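Long-range contact in acyl-CoA dehydrogenase (Geobacillus kaustophilus, PDB 2PG0), which probably introduces an alpha-beta double bond into thioester-bound acyl chains, using FAD as cofactor: residues Asn163-Thr176 and Ile187-Arg201. Sequence-based numbering, arbitrary orientation.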
# COMPACT_ATOMS: atom_id res chain seq x y z
N ASN A 163 -27.84 -16.20 12.59
CA ASN A 163 -28.78 -16.99 13.42
C ASN A 163 -30.10 -17.22 12.68
O ASN A 163 -31.16 -17.41 13.31
CB ASN A 163 -29.07 -16.31 14.77
CG ASN A 163 -27.84 -16.18 15.67
OD1 ASN A 163 -26.85 -16.90 15.52
ND2 ASN A 163 -27.92 -15.29 16.65
N GLY A 164 -30.05 -17.21 11.35
CA GLY A 164 -31.26 -17.30 10.53
C GLY A 164 -32.11 -18.55 10.70
O GLY A 164 -33.32 -18.51 10.53
N ILE A 165 -31.46 -19.67 11.01
CA ILE A 165 -32.17 -20.93 11.26
C ILE A 165 -32.59 -21.07 12.73
O ILE A 165 -33.75 -21.39 13.01
CB ILE A 165 -31.35 -22.17 10.79
CG1 ILE A 165 -31.00 -22.06 9.30
CG2 ILE A 165 -32.09 -23.50 11.10
CD1 ILE A 165 -32.20 -21.82 8.36
N HIS A 166 -31.67 -20.81 13.66
CA HIS A 166 -31.96 -21.01 15.09
C HIS A 166 -32.92 -19.98 15.70
O HIS A 166 -33.63 -20.30 16.66
CB HIS A 166 -30.67 -21.02 15.93
CG HIS A 166 -29.96 -22.34 15.94
ND1 HIS A 166 -30.62 -23.55 15.86
CD2 HIS A 166 -28.64 -22.63 16.07
CE1 HIS A 166 -29.73 -24.53 15.91
NE2 HIS A 166 -28.53 -24.00 16.04
N ALA A 167 -32.92 -18.76 15.16
CA ALA A 167 -33.61 -17.65 15.82
C ALA A 167 -35.10 -17.90 16.06
O ALA A 167 -35.83 -18.30 15.15
CB ALA A 167 -33.40 -16.35 15.05
N ASP A 168 -35.51 -17.66 17.30
CA ASP A 168 -36.90 -17.82 17.73
C ASP A 168 -37.60 -16.47 17.83
O ASP A 168 -38.83 -16.39 17.82
CB ASP A 168 -36.93 -18.49 19.11
CG ASP A 168 -36.10 -19.75 19.15
OD1 ASP A 168 -36.51 -20.75 18.53
OD2 ASP A 168 -35.02 -19.73 19.80
N LEU A 169 -36.79 -15.41 17.96
CA LEU A 169 -37.26 -14.03 18.00
C LEU A 169 -36.44 -13.25 16.98
O LEU A 169 -35.22 -13.20 17.07
CB LEU A 169 -37.01 -13.42 19.38
CG LEU A 169 -37.82 -13.84 20.61
CD1 LEU A 169 -37.46 -12.90 21.75
CD2 LEU A 169 -39.32 -13.79 20.34
N ILE A 170 -37.11 -12.63 16.01
CA ILE A 170 -36.39 -11.85 15.00
C ILE A 170 -36.86 -10.40 15.04
O ILE A 170 -38.05 -10.12 14.86
CB ILE A 170 -36.52 -12.47 13.57
CG1 ILE A 170 -36.10 -13.95 13.55
CG2 ILE A 170 -35.67 -11.69 12.57
CD1 ILE A 170 -37.24 -14.94 13.86
N VAL A 171 -35.94 -9.48 15.32
CA VAL A 171 -36.25 -8.05 15.23
C VAL A 171 -36.22 -7.63 13.75
O VAL A 171 -35.15 -7.62 13.12
CB VAL A 171 -35.28 -7.19 16.08
CG1 VAL A 171 -35.59 -5.70 15.91
CG2 VAL A 171 -35.35 -7.60 17.57
N VAL A 172 -37.39 -7.31 13.20
CA VAL A 172 -37.53 -7.04 11.76
C VAL A 172 -37.77 -5.56 11.46
O VAL A 172 -38.71 -4.96 11.99
CB VAL A 172 -38.65 -7.92 11.12
CG1 VAL A 172 -38.77 -7.65 9.62
CG2 VAL A 172 -38.38 -9.40 11.38
N ALA A 173 -36.92 -4.98 10.61
CA ALA A 173 -37.12 -3.61 10.14
C ALA A 173 -38.04 -3.64 8.93
O ALA A 173 -37.76 -4.31 7.94
CB ALA A 173 -35.78 -2.95 9.79
N CYS A 174 -39.16 -2.93 9.03
CA CYS A 174 -40.16 -2.95 7.96
C CYS A 174 -40.80 -1.58 7.78
O CYS A 174 -40.72 -0.74 8.67
CB CYS A 174 -41.23 -4.00 8.25
SG CYS A 174 -41.89 -3.87 9.91
N LYS A 175 -41.43 -1.36 6.63
CA LYS A 175 -42.10 -0.10 6.38
C LYS A 175 -43.58 -0.19 6.76
O LYS A 175 -44.37 -0.83 6.07
CB LYS A 175 -41.91 0.36 4.93
CG LYS A 175 -40.48 0.80 4.62
CD LYS A 175 -40.46 1.90 3.56
CE LYS A 175 -39.03 2.28 3.16
NZ LYS A 175 -38.26 2.84 4.30
N THR A 176 -43.92 0.43 7.89
CA THR A 176 -45.32 0.55 8.32
C THR A 176 -46.04 1.67 7.56
O THR A 176 -47.27 1.70 7.50
CB THR A 176 -45.43 0.77 9.84
OG1 THR A 176 -44.45 1.72 10.26
CG2 THR A 176 -45.23 -0.54 10.59
N ILE A 187 -40.23 3.63 8.75
CA ILE A 187 -39.65 2.38 9.24
C ILE A 187 -39.97 2.13 10.72
O ILE A 187 -39.90 3.04 11.55
CB ILE A 187 -38.11 2.31 9.01
CG1 ILE A 187 -37.78 2.40 7.51
CG2 ILE A 187 -37.53 1.02 9.59
CD1 ILE A 187 -36.29 2.55 7.21
N SER A 188 -40.31 0.88 11.02
CA SER A 188 -40.60 0.44 12.38
C SER A 188 -39.90 -0.87 12.66
O SER A 188 -39.55 -1.61 11.73
CB SER A 188 -42.11 0.24 12.55
OG SER A 188 -42.80 1.46 12.36
N LEU A 189 -39.69 -1.17 13.94
CA LEU A 189 -39.15 -2.46 14.34
C LEU A 189 -40.26 -3.34 14.89
O LEU A 189 -41.03 -2.93 15.75
CB LEU A 189 -38.01 -2.30 15.36
CG LEU A 189 -36.80 -1.46 14.92
CD1 LEU A 189 -35.71 -1.49 15.98
CD2 LEU A 189 -36.26 -1.91 13.55
N LEU A 190 -40.36 -4.55 14.35
CA LEU A 190 -41.40 -5.49 14.73
C LEU A 190 -40.77 -6.83 15.08
O LEU A 190 -40.00 -7.39 14.30
CB LEU A 190 -42.40 -5.62 13.57
CG LEU A 190 -43.67 -6.46 13.69
CD1 LEU A 190 -44.60 -5.93 14.78
CD2 LEU A 190 -44.38 -6.48 12.35
N VAL A 191 -41.08 -7.35 16.27
CA VAL A 191 -40.56 -8.65 16.69
C VAL A 191 -41.38 -9.78 16.06
O VAL A 191 -42.60 -9.84 16.25
CB VAL A 191 -40.52 -8.79 18.24
CG1 VAL A 191 -40.07 -10.18 18.65
CG2 VAL A 191 -39.63 -7.72 18.85
N VAL A 192 -40.72 -10.65 15.31
CA VAL A 192 -41.41 -11.79 14.70
C VAL A 192 -40.98 -13.07 15.40
O VAL A 192 -39.80 -13.38 15.50
CB VAL A 192 -41.15 -11.88 13.17
CG1 VAL A 192 -41.81 -13.13 12.58
CG2 VAL A 192 -41.69 -10.63 12.48
N GLU A 193 -41.97 -13.82 15.89
CA GLU A 193 -41.70 -15.03 16.66
C GLU A 193 -41.72 -16.26 15.76
O GLU A 193 -42.35 -16.26 14.71
CB GLU A 193 -42.72 -15.16 17.80
CG GLU A 193 -42.62 -14.05 18.82
CD GLU A 193 -43.67 -14.14 19.92
OE1 GLU A 193 -44.87 -14.04 19.60
OE2 GLU A 193 -43.28 -14.31 21.10
N ARG A 194 -41.01 -17.31 16.18
CA ARG A 194 -41.02 -18.59 15.48
C ARG A 194 -42.46 -19.07 15.28
O ARG A 194 -43.32 -18.79 16.11
CB ARG A 194 -40.19 -19.63 16.26
CG ARG A 194 -40.18 -21.03 15.64
CD ARG A 194 -39.28 -22.00 16.41
NE ARG A 194 -37.86 -21.67 16.28
CZ ARG A 194 -37.09 -21.95 15.23
NH1 ARG A 194 -37.60 -22.57 14.17
NH2 ARG A 194 -35.81 -21.60 15.23
N ASP A 195 -42.72 -19.77 14.17
CA ASP A 195 -44.04 -20.35 13.86
C ASP A 195 -45.16 -19.33 13.58
O ASP A 195 -46.34 -19.68 13.57
CB ASP A 195 -44.47 -21.39 14.92
CG ASP A 195 -43.54 -22.60 14.98
OD1 ASP A 195 -42.98 -23.00 13.94
OD2 ASP A 195 -43.36 -23.15 16.09
N THR A 196 -44.77 -18.08 13.34
CA THR A 196 -45.68 -17.06 12.83
C THR A 196 -46.23 -17.53 11.48
O THR A 196 -45.45 -17.95 10.61
CB THR A 196 -44.95 -15.71 12.65
OG1 THR A 196 -44.53 -15.23 13.92
CG2 THR A 196 -45.86 -14.66 11.99
N PRO A 197 -47.57 -17.51 11.30
CA PRO A 197 -48.12 -17.89 10.00
C PRO A 197 -47.60 -16.94 8.92
O PRO A 197 -47.57 -15.73 9.13
CB PRO A 197 -49.64 -17.70 10.19
CG PRO A 197 -49.85 -17.76 11.67
CD PRO A 197 -48.63 -17.14 12.27
N GLY A 198 -47.17 -17.49 7.79
CA GLY A 198 -46.64 -16.70 6.67
C GLY A 198 -45.15 -16.41 6.70
O GLY A 198 -44.59 -15.83 5.76
N PHE A 199 -44.50 -16.81 7.79
CA PHE A 199 -43.07 -16.60 8.00
C PHE A 199 -42.34 -17.91 7.73
O PHE A 199 -42.58 -18.92 8.40
CB PHE A 199 -42.83 -16.10 9.44
CG PHE A 199 -41.39 -16.15 9.90
CD1 PHE A 199 -40.35 -15.67 9.09
CD2 PHE A 199 -41.07 -16.63 11.17
CE1 PHE A 199 -39.02 -15.71 9.54
CE2 PHE A 199 -39.75 -16.66 11.63
CZ PHE A 199 -38.72 -16.20 10.80
N THR A 200 -41.47 -17.90 6.72
CA THR A 200 -40.65 -19.06 6.41
C THR A 200 -39.18 -18.66 6.30
O THR A 200 -38.84 -17.47 6.31
CB THR A 200 -41.09 -19.77 5.10
OG1 THR A 200 -40.97 -18.86 4.00
CG2 THR A 200 -42.53 -20.27 5.22
N ARG A 201 -38.31 -19.66 6.22
CA ARG A 201 -36.88 -19.43 6.17
C ARG A 201 -36.28 -20.19 4.99
O ARG A 201 -36.79 -21.24 4.58
CB ARG A 201 -36.24 -19.85 7.50
CG ARG A 201 -36.98 -19.25 8.71
CD ARG A 201 -36.86 -20.10 9.97
NE ARG A 201 -35.94 -19.47 10.90
CZ ARG A 201 -36.25 -19.02 12.11
NH1 ARG A 201 -37.47 -19.15 12.63
NH2 ARG A 201 -35.29 -18.47 12.83
O HOH W 1 -35.57 -23.03 12.01
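The antiparallel beta hairpin of strands 169-175 and 187-193 forms part of the middle, beta domain of the acyl-CoA dehydrogenase fold. I170, V172 and C174 pair with V192, L190 and S188 through two backbone hydrogen bonds each. One face carries L169, V171 and A173 with I187, L189 and V191. The other carries I170 and V172 with L190 and V192, where V172 CG2 meets V192 CG2 at 3.7 Å. Just past the strand end, T176 OG1 reaches back to S188 OG, a 2.7 Å hydrogen bond.

Two arginines grip the loop entering the first strand. R194 runs out extended, CG anti to the backbone N (chi1 178°), and the bend at chi3 (-68°) turns the guanidinium edge to D168 and the 165-166 carbonyls. R194 NE meets D168 OD1 on the anti side at 2.8 Å, a nearly straight salt bridge. R194 NH2 donates to I165 O at 3.0 Å and weakly to H166 O. A water links R194 NH1 to I165 O. R201 holds G164 O side-on, with NE at 2.8 Å and NH2 at 3.0 Å. F199 CZ lies over one face of the R201 guanidinium, and I170 CD1 touches the same CZ at 3.6 Å. A leucine in place of R194 would probably leave D168 OD1 without this charged mate and the I165 and H166 carbonyls without their guanidinium donor.

D168 OD2 also forms a salt bridge with R44. Strand 125-128 flanks strand 169-175 on the edge away from 187-193. L169, V171 and L189 pack on helix 89-105, while I170 and V172 face strand 216-220.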